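Local coordinates for precorrin-6Y C5,15-methyltransferase (Decarboxylating) (Geobacter metallireducens, PDB 3E05), which probably uses S-adenosylmethionine, as the C-terminal domain of a longer enzyme, in the methylation and decarboxylation of precorrin-6Y during cobalamin biosynthesis, at residues K35-D40 and E135-L140; V43-G48 and P107-V112; R66-E71 and N91-E96. All coordinates share one frame; numbering follows the deposited sequence. Where two conformers were deposited one is given.

Overall arrangement
All three contacts reach one mixed sheet of a class I methyltransferase fold. Contact 1 sets the end of helix 26-35 and the loop after it against strand 137-142. It is buried and works by apolar packing, with no hydrogen bond between its segments. Contact 2 pairs the central strands 43-47 and 111-114 and is also buried. It adds backbone bonds, an aspartate side chain accepting a strand N-H and a proline on a tryptophan. Contact 3 joins 66-71 to the outermost strand 92-96 and is only partly buried. It is a regular backbone ladder. Contacts 1 and 2 meet at R111, contacts 2 and 3 through neighbouring strands.

Contact 1 (K35-D40 and E135-L140); sequences KLRLQD and EGVIVL
L36 and V139 meet through methyl groups, with L36 CD2 3.8 Å from V139 CG2. The two side chains cross obliquely, and L36 CG also sits near the same methyl. This is a helix-on-sheet contact of the class I methyltransferase fold. The end of helix 26-35 and the loop after it lie over one face of strand 137-142. V137 and V139 both point to that face, while I138 points to the other, where it meets helix 145-157.

V139 CG2 serves a second neighbour, the carbonyl K35 O, at 3.8 Å. V137 CG1 touches the same carbonyl oxygen even more closely, at 3.6 Å from K35 O. With CG1 anti to its backbone N (chi1 -178°), V137 turns that methyl to K35 O and leaves CG2 for the R37 guanidinium. V137 CG2 lies over one face of that group, 3.7 Å from R37 NH1. The two side chains cross at about a right angle. No hydrogen bond links the segments.

R37 is the first residue to leave helical geometry, with a positive phi of 50°. This turns the chain off the helix as it passes the strand. The turn is also held from strand 111-114, where R111 NH2 bonds to R37 O. At the helix end, K35 leads away from the strand, and its NZ forms salt bridges with E163 OE2 and with E27 OE2 of the second subunit.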
loop_
_atom_site.group_PDB
_atom_site.type_symbol
_atom_site.label_atom_id
_atom_site.label_comp_id
_atom_site.label_asym_id
_atom_site.label_seq_id
_atom_site.Cartn_x
_atom_site.Cartn_y
_atom_site.Cartn_z
ATOM N N LYS D 35 10.270 11.630 -11.675
ATOM C CA LYS D 35 11.136 10.579 -12.210
ATOM C C LYS D 35 11.692 10.951 -13.598
ATOM O O LYS D 35 12.789 10.525 -13.975
ATOM C CB LYS D 35 10.388 9.233 -12.281
ATOM C CG LYS D 35 10.033 8.589 -10.897
ATOM C CD LYS D 35 11.251 8.350 -10.003
ATOM C CE LYS D 35 10.809 7.804 -8.634
ATOM N NZ LYS D 35 11.952 7.512 -7.770
ATOM N N LEU D 36 10.942 11.758 -14.345
ATOM C CA LEU D 36 11.411 12.225 -15.658
ATOM C C LEU D 36 12.597 13.204 -15.606
ATOM O O LEU D 36 13.215 13.455 -16.639
ATOM C CB LEU D 36 10.268 12.824 -16.466
ATOM C CG LEU D 36 9.355 11.810 -17.173
ATOM C CD1 LEU D 36 8.007 12.413 -17.492
ATOM C CD2 LEU D 36 10.038 11.300 -18.460
ATOM N N ARG D 37 12.901 13.737 -14.421
ATOM C CA ARG D 37 14.045 14.648 -14.209
ATOM C C ARG D 37 14.059 15.781 -15.245
ATOM O O ARG D 37 15.010 15.929 -16.011
ATOM C CB ARG D 37 15.378 13.888 -14.244
ATOM C CG ARG D 37 15.642 12.995 -13.054
ATOM C CD ARG D 37 16.825 12.072 -13.325
ATOM N NE ARG D 37 17.984 12.785 -13.853
ATOM C CZ ARG D 37 18.987 12.212 -14.517
ATOM N NH1 ARG D 37 18.983 10.900 -14.750
ATOM N NH2 ARG D 37 19.995 12.958 -14.955
ATOM N N LEU D 38 12.971 16.534 -15.283
ATOM C CA LEU D 38 12.766 17.582 -16.272
ATOM C C LEU D 38 13.564 18.844 -15.955
ATOM O O LEU D 38 13.760 19.204 -14.801
ATOM C CB LEU D 38 11.273 17.921 -16.385
ATOM C CG LEU D 38 10.319 16.790 -16.815
ATOM C CD1 LEU D 38 8.898 17.348 -16.982
ATOM C CD2 LEU D 38 10.762 16.085 -18.080
ATOM N N GLN D 39 14.039 19.500 -17.001
ATOM C CA GLN D 39 14.580 20.845 -16.885
ATOM C C GLN D 39 14.123 21.578 -18.134
ATOM O O GLN D 39 13.748 20.938 -19.107
ATOM C CB GLN D 39 16.107 20.835 -16.739
ATOM C CG GLN D 39 16.844 19.878 -17.645
ATOM C CD GLN D 39 18.314 19.726 -17.268
ATOM O OE1 GLN D 39 18.668 18.965 -16.363
ATOM N NE2 GLN D 39 19.177 20.445 -17.973
ATOM N N ASP D 40 14.146 22.908 -18.117
ATOM C CA ASP D 40 13.653 23.682 -19.254
ATOM C C ASP D 40 14.476 23.424 -20.535
ATOM O O ASP D 40 15.595 22.924 -20.460
ATOM C CB ASP D 40 13.586 25.172 -18.900
ATOM C CG ASP D 40 12.498 25.901 -19.667
ATOM O OD1 ASP D 40 11.819 25.266 -20.498
ATOM O OD2 ASP D 40 12.316 27.115 -19.439
ATOM N N GLU D 135 22.482 11.463 -21.699
ATOM C CA GLU D 135 21.843 11.785 -20.410
ATOM C C GLU D 135 20.307 11.748 -20.471
ATOM O O GLU D 135 19.624 12.387 -19.661
ATOM C CB GLU D 135 22.325 13.132 -19.860
ATOM C CG GLU D 135 23.816 13.224 -19.599
ATOM C CD GLU D 135 24.219 14.610 -19.146
ATOM O OE1 GLU D 135 24.192 15.544 -19.976
ATOM O OE2 GLU D 135 24.558 14.771 -17.954
ATOM N N GLY D 136 19.774 10.980 -21.420
ATOM C CA GLY D 136 18.327 10.817 -21.573
ATOM C C GLY D 136 17.711 10.017 -20.430
ATOM O O GLY D 136 18.415 9.318 -19.717
ATOM N N VAL D 137 16.399 10.145 -20.256
ATOM C CA VAL D 137 15.632 9.382 -19.258
ATOM C C VAL D 137 14.373 8.860 -19.941
ATOM O O VAL D 137 13.684 9.612 -20.627
ATOM C CB VAL D 137 15.222 10.242 -17.998
ATOM C CG1 VAL D 137 14.454 9.386 -16.932
ATOM C CG2 VAL D 137 16.432 10.930 -17.374
ATOM N N ILE D 138 14.095 7.565 -19.780
ATOM C CA ILE D 138 12.816 6.981 -20.193
ATOM C C ILE D 138 12.017 6.607 -18.942
ATOM O O ILE D 138 12.553 5.980 -18.025
ATOM C CB ILE D 138 12.999 5.710 -21.045
ATOM C CG1 ILE D 138 13.910 5.976 -22.258
ATOM C CG2 ILE D 138 11.646 5.141 -21.486
ATOM C CD1 ILE D 138 14.475 4.709 -22.862
ATOM N N VAL D 139 10.745 6.974 -18.923
ATOM C CA VAL D 139 9.820 6.578 -17.849
ATOM C C VAL D 139 8.594 5.906 -18.481
ATOM O O VAL D 139 8.117 6.307 -19.553
ATOM C CB VAL D 139 9.464 7.775 -16.936
ATOM C CG1 VAL D 139 8.402 7.397 -15.838
ATOM C CG2 VAL D 139 10.740 8.321 -16.278
ATOM N N LEU D 140 8.140 4.831 -17.847
ATOM C CA LEU D 140 6.914 4.151 -18.259
ATOM C C LEU D 140 6.069 3.896 -17.046
ATOM O O LEU D 140 6.579 3.581 -15.976
ATOM C CB LEU D 140 7.176 2.793 -18.914
ATOM C CG LEU D 140 8.180 2.572 -20.024
ATOM C CD1 LEU D 140 9.526 2.291 -19.418
ATOM C CD2 LEU D 140 7.720 1.397 -20.863
#

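Contact 2 (V43-G48 and P107-V112); sequences VMWDIG and PDPDRV
V43 and D110 are joined by two hydrogen bonds, one in each direction. V43 N gives a nearly straight bond to D110 OD2 (3.0 Å, 173°), which uses its anti lone pair. The aspartate thus takes up an N-H at the start of strand 43-47. In return, V43 O accepts from D110 N at 2.8 Å. R111 N grips V43 O a second time, in a longer bond of 3.2 Å in the carbonyl plane. Further on, W45 N bonds to R111 O.

The strands run parallel, M44 bridging to R111 and W45 to V112. They are the first and fourth strands in chain order, side by side at the middle of the class I methyltransferase sheet. Strand 43-47 runs into G48, where this fold usually begins its glycine-rich S-adenosylmethionine loop.

The aromatic contacts gather at W45. P109 comes over one face of the indole: its CG is 3.5 Å from the centroid of the six-membered ring of W45, a CH-pi contact 8° off the normal. The indole rotation is also fixed at its edge, where W45 NE1 bonds to P107 O at 2.9 Å, nearly along the C=O axis.

Apolar contacts fill in around these groups. V112 CG2 approaches W45 CE3 obliquely. V112 CG1, anti to its backbone N, reaches I47 CD1 at 3.8 Å.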
loop_
_atom_site.group_PDB
_atom_site.type_symbol
_atom_site.label_atom_id
_atom_site.label_comp_id
_atom_site.label_asym_id
_atom_site.label_seq_id
_atom_site.Cartn_x
_atom_site.Cartn_y
_atom_site.Cartn_z
ATOM N N VAL D 43 13.560 18.333 -25.129
ATOM C CA VAL D 43 12.548 17.747 -25.982
ATOM C C VAL D 43 12.048 16.448 -25.339
ATOM O O VAL D 43 12.850 15.581 -24.991
ATOM C CB VAL D 43 13.070 17.484 -27.423
ATOM C CG1 VAL D 43 12.063 16.652 -28.248
ATOM C CG2 VAL D 43 13.369 18.814 -28.129
ATOM N N MET D 44 10.728 16.347 -25.187
ATOM C CA MET D 44 10.085 15.184 -24.597
ATOM C C MET D 44 9.107 14.529 -25.575
ATOM O O MET D 44 8.326 15.213 -26.222
ATOM C CB MET D 44 9.359 15.612 -23.317
ATOM C CG MET D 44 8.565 14.503 -22.585
ATOM S SD MET D 44 7.904 15.130 -21.018
ATOM C CE MET D 44 6.349 14.279 -21.029
ATOM N N TRP D 45 9.152 13.201 -25.682
ATOM C CA TRP D 45 8.062 12.458 -26.323
ATOM C C TRP D 45 7.107 11.863 -25.267
ATOM O O TRP D 45 7.571 11.266 -24.293
ATOM C CB TRP D 45 8.613 11.300 -27.153
ATOM C CG TRP D 45 9.546 11.640 -28.301
ATOM C CD1 TRP D 45 9.812 12.878 -28.832
ATOM C CD2 TRP D 45 10.286 10.702 -29.088
ATOM N NE1 TRP D 45 10.707 12.765 -29.880
ATOM C CE2 TRP D 45 10.996 11.439 -30.071
ATOM C CE3 TRP D 45 10.429 9.311 -29.053
ATOM C CZ2 TRP D 45 11.841 10.827 -31.005
ATOM C CZ3 TRP D 45 11.282 8.701 -29.984
ATOM C CH2 TRP D 45 11.966 9.459 -30.945
ATOM N N ASP D 46 5.797 12.024 -25.464
ATOM C CA ASP D 46 4.787 11.378 -24.634
ATOM C C ASP D 46 4.048 10.387 -25.548
ATOM O O ASP D 46 3.132 10.758 -26.294
ATOM C CB ASP D 46 3.859 12.434 -24.011
ATOM C CG ASP D 46 2.705 11.852 -23.188
ATOM O OD1 ASP D 46 2.543 10.611 -23.034
ATOM O OD2 ASP D 46 1.934 12.683 -22.661
ATOM N N ILE D 47 4.483 9.127 -25.490
ATOM C CA ILE D 47 3.916 8.060 -26.314
ATOM C C ILE D 47 2.688 7.401 -25.684
ATOM O O ILE D 47 2.770 6.831 -24.585
ATOM C CB ILE D 47 4.978 7.008 -26.654
ATOM C CG1 ILE D 47 6.139 7.673 -27.408
ATOM C CG2 ILE D 47 4.364 5.853 -27.481
ATOM C CD1 ILE D 47 7.380 6.830 -27.501
ATOM N N GLY D 48 1.557 7.490 -26.386
ATOM C CA GLY D 48 0.274 7.018 -25.875
ATOM C C GLY D 48 -0.242 8.031 -24.877
ATOM O O GLY D 48 -0.475 7.704 -23.707
ATOM N N PRO D 107 11.994 15.579 -33.489
ATOM C CA PRO D 107 13.386 15.720 -33.068
ATOM C C PRO D 107 13.753 14.672 -32.027
ATOM O O PRO D 107 12.860 14.156 -31.333
ATOM C CB PRO D 107 13.446 17.119 -32.446
ATOM C CG PRO D 107 12.081 17.537 -32.229
ATOM C CD PRO D 107 11.161 16.719 -33.061
ATOM N N ASP D 108 15.046 14.356 -31.948
ATOM C CA ASP D 108 15.576 13.437 -30.943
ATOM C C ASP D 108 15.189 13.861 -29.526
ATOM O O ASP D 108 15.229 15.051 -29.192
ATOM C CB ASP D 108 17.089 13.302 -31.069
ATOM C CG ASP D 108 17.507 12.695 -32.395
ATOM O OD1 ASP D 108 16.644 12.528 -33.280
ATOM O OD2 ASP D 108 18.704 12.386 -32.555
ATOM N N PRO D 109 14.758 12.886 -28.712
ATOM C CA PRO D 109 14.245 13.208 -27.385
ATOM C C PRO D 109 15.305 13.149 -26.283
ATOM O O PRO D 109 16.227 12.328 -26.329
ATOM C CB PRO D 109 13.189 12.131 -27.173
ATOM C CG PRO D 109 13.756 10.908 -27.901
ATOM C CD PRO D 109 14.691 11.434 -28.989
ATOM N N ASP D 110 15.175 14.052 -25.319
ATOM C CA ASP D 110 15.916 13.982 -24.081
ATOM C C ASP D 110 15.149 13.099 -23.089
ATOM O O ASP D 110 15.747 12.489 -22.217
ATOM C CB ASP D 110 16.052 15.372 -23.473
ATOM C CG ASP D 110 16.920 16.296 -24.321
ATOM O OD1 ASP D 110 18.132 16.053 -24.371
ATOM O OD2 ASP D 110 16.385 17.258 -24.909
ATOM N N ARG D 111 13.826 13.086 -23.220
ATOM C CA ARG D 111 12.933 12.504 -22.210
ATOM C C ARG D 111 11.813 11.789 -22.958
ATOM O O ARG D 111 11.229 12.348 -23.886
ATOM C CB ARG D 111 12.358 13.604 -21.304
ATOM C CG ARG D 111 13.367 14.378 -20.474
ATOM C CD ARG D 111 14.156 13.460 -19.557
ATOM N NE ARG D 111 15.029 14.185 -18.641
ATOM C CZ ARG D 111 16.314 14.454 -18.873
ATOM N NH1 ARG D 111 16.900 14.073 -20.007
ATOM N NH2 ARG D 111 17.016 15.126 -17.968
ATOM N N VAL D 112 11.547 10.529 -22.610
ATOM C CA VAL D 112 10.414 9.851 -23.196
ATOM C C VAL D 112 9.576 9.235 -22.092
ATOM O O VAL D 112 10.112 8.524 -21.237
ATOM C CB VAL D 112 10.827 8.759 -24.204
ATOM C CG1 VAL D 112 9.605 8.018 -24.694
ATOM C CG2 VAL D 112 11.553 9.370 -25.401
#

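Contact 3 (R66-E71 and N91-E96)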
loop_
_atom_site.group_PDB
_atom_site.type_symbol
_atom_site.label_atom_id
_atom_site.label_comp_id
_atom_site.label_asym_id
_atom_site.label_seq_id
_atom_site.Cartn_x
_atom_site.Cartn_y
_atom_site.Cartn_z
ATOM N N ARG D 66 10.087 21.543 -25.716
ATOM C CA ARG D 66 9.143 21.073 -26.738
ATOM C C ARG D 66 8.656 19.662 -26.436
ATOM O O ARG D 66 9.453 18.734 -26.308
ATOM C CB ARG D 66 9.764 21.108 -28.142
ATOM C CG ARG D 66 10.100 22.527 -28.645
ATOM C CD ARG D 66 10.653 22.503 -30.058
ATOM N NE ARG D 66 11.998 21.941 -30.107
ATOM C CZ ARG D 66 12.589 21.495 -31.214
ATOM N NH1 ARG D 66 11.947 21.529 -32.375
ATOM N NH2 ARG D 66 13.822 21.002 -31.152
ATOM N N ILE D 67 7.340 19.511 -26.351
ATOM C CA ILE D 67 6.716 18.228 -26.017
ATOM C C ILE D 67 5.878 17.715 -27.182
ATOM O O ILE D 67 5.098 18.460 -27.775
ATOM C CB ILE D 67 5.877 18.336 -24.708
ATOM C CG1 ILE D 67 6.784 18.673 -23.519
ATOM C CG2 ILE D 67 5.122 17.058 -24.413
ATOM C CD1 ILE D 67 6.712 20.081 -23.081
ATOM N N PHE D 68 6.057 16.440 -27.515
ATOM C CA PHE D 68 5.330 15.811 -28.609
ATOM C C PHE D 68 4.511 14.654 -28.061
ATOM O O PHE D 68 5.066 13.692 -27.519
ATOM C CB PHE D 68 6.306 15.364 -29.701
ATOM C CG PHE D 68 7.102 16.505 -30.281
ATOM C CD1 PHE D 68 6.594 17.245 -31.350
ATOM C CD2 PHE D 68 8.340 16.857 -29.743
ATOM C CE1 PHE D 68 7.307 18.321 -31.879
ATOM C CE2 PHE D 68 9.057 17.929 -30.261
ATOM C CZ PHE D 68 8.534 18.663 -31.335
ATOM N N ALA D 69 3.196 14.790 -28.188
ATOM C CA ALA D 69 2.224 13.871 -27.614
ATOM C C ALA D 69 1.594 13.018 -28.704
ATOM O O ALA D 69 0.805 13.517 -29.527
ATOM C CB ALA D 69 1.154 14.661 -26.860
ATOM N N LEU D 70 1.958 11.736 -28.706
ATOM C CA LEU D 70 1.519 10.789 -29.722
ATOM C C LEU D 70 0.342 9.956 -29.242
ATOM O O LEU D 70 0.396 9.352 -28.161
ATOM C CB LEU D 70 2.665 9.870 -30.140
ATOM C CG LEU D 70 3.582 10.385 -31.245
ATOM C CD1 LEU D 70 4.612 11.338 -30.684
ATOM C CD2 LEU D 70 4.269 9.212 -31.912
ATOM N N GLU D 71 -0.713 9.912 -30.055
ATOM C CA GLU D 71 -1.922 9.166 -29.713
ATOM C C GLU D 71 -2.602 8.607 -30.959
ATOM O O GLU D 71 -2.792 9.325 -31.943
ATOM C CB GLU D 71 -2.877 10.051 -28.904
ATOM C CG GLU D 71 -4.226 9.422 -28.511
ATOM C CD GLU D 71 -4.075 8.122 -27.740
ATOM O OE1 GLU D 71 -3.434 8.118 -26.673
ATOM O OE2 GLU D 71 -4.593 7.092 -28.215
ATOM N N ASN D 91 3.260 24.600 -26.090
ATOM C CA ASN D 91 4.510 23.937 -26.472
ATOM C C ASN D 91 4.390 22.410 -26.573
ATOM O O ASN D 91 5.387 21.697 -26.729
ATOM C CB ASN D 91 5.684 24.377 -25.583
ATOM C CG ASN D 91 5.441 24.125 -24.093
ATOM O OD1 ASN D 91 4.314 24.202 -23.599
ATOM N ND2 ASN D 91 6.517 23.849 -23.373
ATOM N N VAL D 92 3.156 21.930 -26.494
ATOM C CA VAL D 92 2.835 20.542 -26.812
ATOM C C VAL D 92 2.281 20.457 -28.234
ATOM O O VAL D 92 1.307 21.133 -28.579
ATOM C CB VAL D 92 1.814 19.945 -25.825
ATOM C CG1 VAL D 92 1.513 18.500 -26.178
ATOM C CG2 VAL D 92 2.328 20.052 -24.376
ATOM N N THR D 93 2.909 19.620 -29.051
ATOM C CA THR D 93 2.395 19.318 -30.365
ATOM C C THR D 93 1.729 17.946 -30.351
ATOM O O THR D 93 2.365 16.946 -30.026
ATOM C CB THR D 93 3.513 19.388 -31.420
ATOM O OG1 THR D 93 4.006 20.732 -31.475
ATOM C CG2 THR D 93 2.987 18.995 -32.788
ATOM N N LEU D 94 0.440 17.925 -30.672
ATOM C CA LEU D 94 -0.314 16.689 -30.769
ATOM C C LEU D 94 0.003 16.014 -32.090
ATOM O O LEU D 94 -0.172 16.605 -33.157
ATOM C CB LEU D 94 -1.814 16.950 -30.641
ATOM C CG LEU D 94 -2.754 15.792 -30.988
ATOM C CD1 LEU D 94 -2.495 14.549 -30.110
ATOM C CD2 LEU D 94 -4.207 16.241 -30.887
ATOM N N VAL D 95 0.480 14.776 -32.003
ATOM C CA VAL D 95 0.875 13.996 -33.173
ATOM C C VAL D 95 -0.025 12.764 -33.256
ATOM O O VAL D 95 -0.112 11.976 -32.316
ATOM C CB VAL D 95 2.362 13.578 -33.110
ATOM C CG1 VAL D 95 2.769 12.827 -34.374
ATOM C CG2 VAL D 95 3.265 14.795 -32.894
ATOM N N GLU D 96 -0.719 12.613 -34.375
ATOM C CA GLU D 96 -1.597 11.462 -34.554
ATOM C C GLU D 96 -0.811 10.303 -35.185
ATOM O O GLU D 96 -0.455 10.343 -36.371
ATOM C CB GLU D 96 -2.813 11.857 -35.395
ATOM C CG GLU D 96 -3.786 10.721 -35.644
ATOM C CD GLU D 96 -4.970 11.114 -36.524
ATOM O OE1 GLU D 96 -5.170 12.328 -36.800
ATOM O OE2 GLU D 96 -5.712 10.189 -36.923
#
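I67 and V92 face the same side of the sheet and pack there, with I67 CB 4.0 Å from V92 CG2. They belong to a beta-alpha-beta unit: strand 66-71, helix 74-86 and strand 92-96, the two strands parallel. The axes of these two strand segments approach to 4.6 Å, at 23°.

I67, A69 and V92 are buried here, under helices 53-61 and 74-86, with S59 and L84 on V92. V92 CG1, anti to the backbone N, lies 3.9 Å from A69 CB. An alanine at V92 would probably open a gap beside I67 and A69, because both methyls that meet them would be gone. The end of L94 turns toward strand 66-71, with its CD1 3.5 Å from A69 O. At the end of strand 66-71, E71 leads away from its neighbour: OE1 bonds to G50 N and OE2 to N73 N.

Between the faces runs the backbone ladder. I67 N bonds to N91 O, T93 N to I67 O, A69 N to T93 O, V95 N to A69 O and E71 N to V95 O.

On the face of F68, T93, L70 and V95 the solvent side is at T93, which is exposed, while F68 and V95 are partly so and L70 is buried. L70 and V95 lie side by side, with L70 CG 3.9 Å from V95 CB. F68 and T93 do the same, and F68 CD1 is 3.8 Å from T93 CB. V95 CG2 stands at the ring edge of F68, a longer 4.4 Å from its CD1.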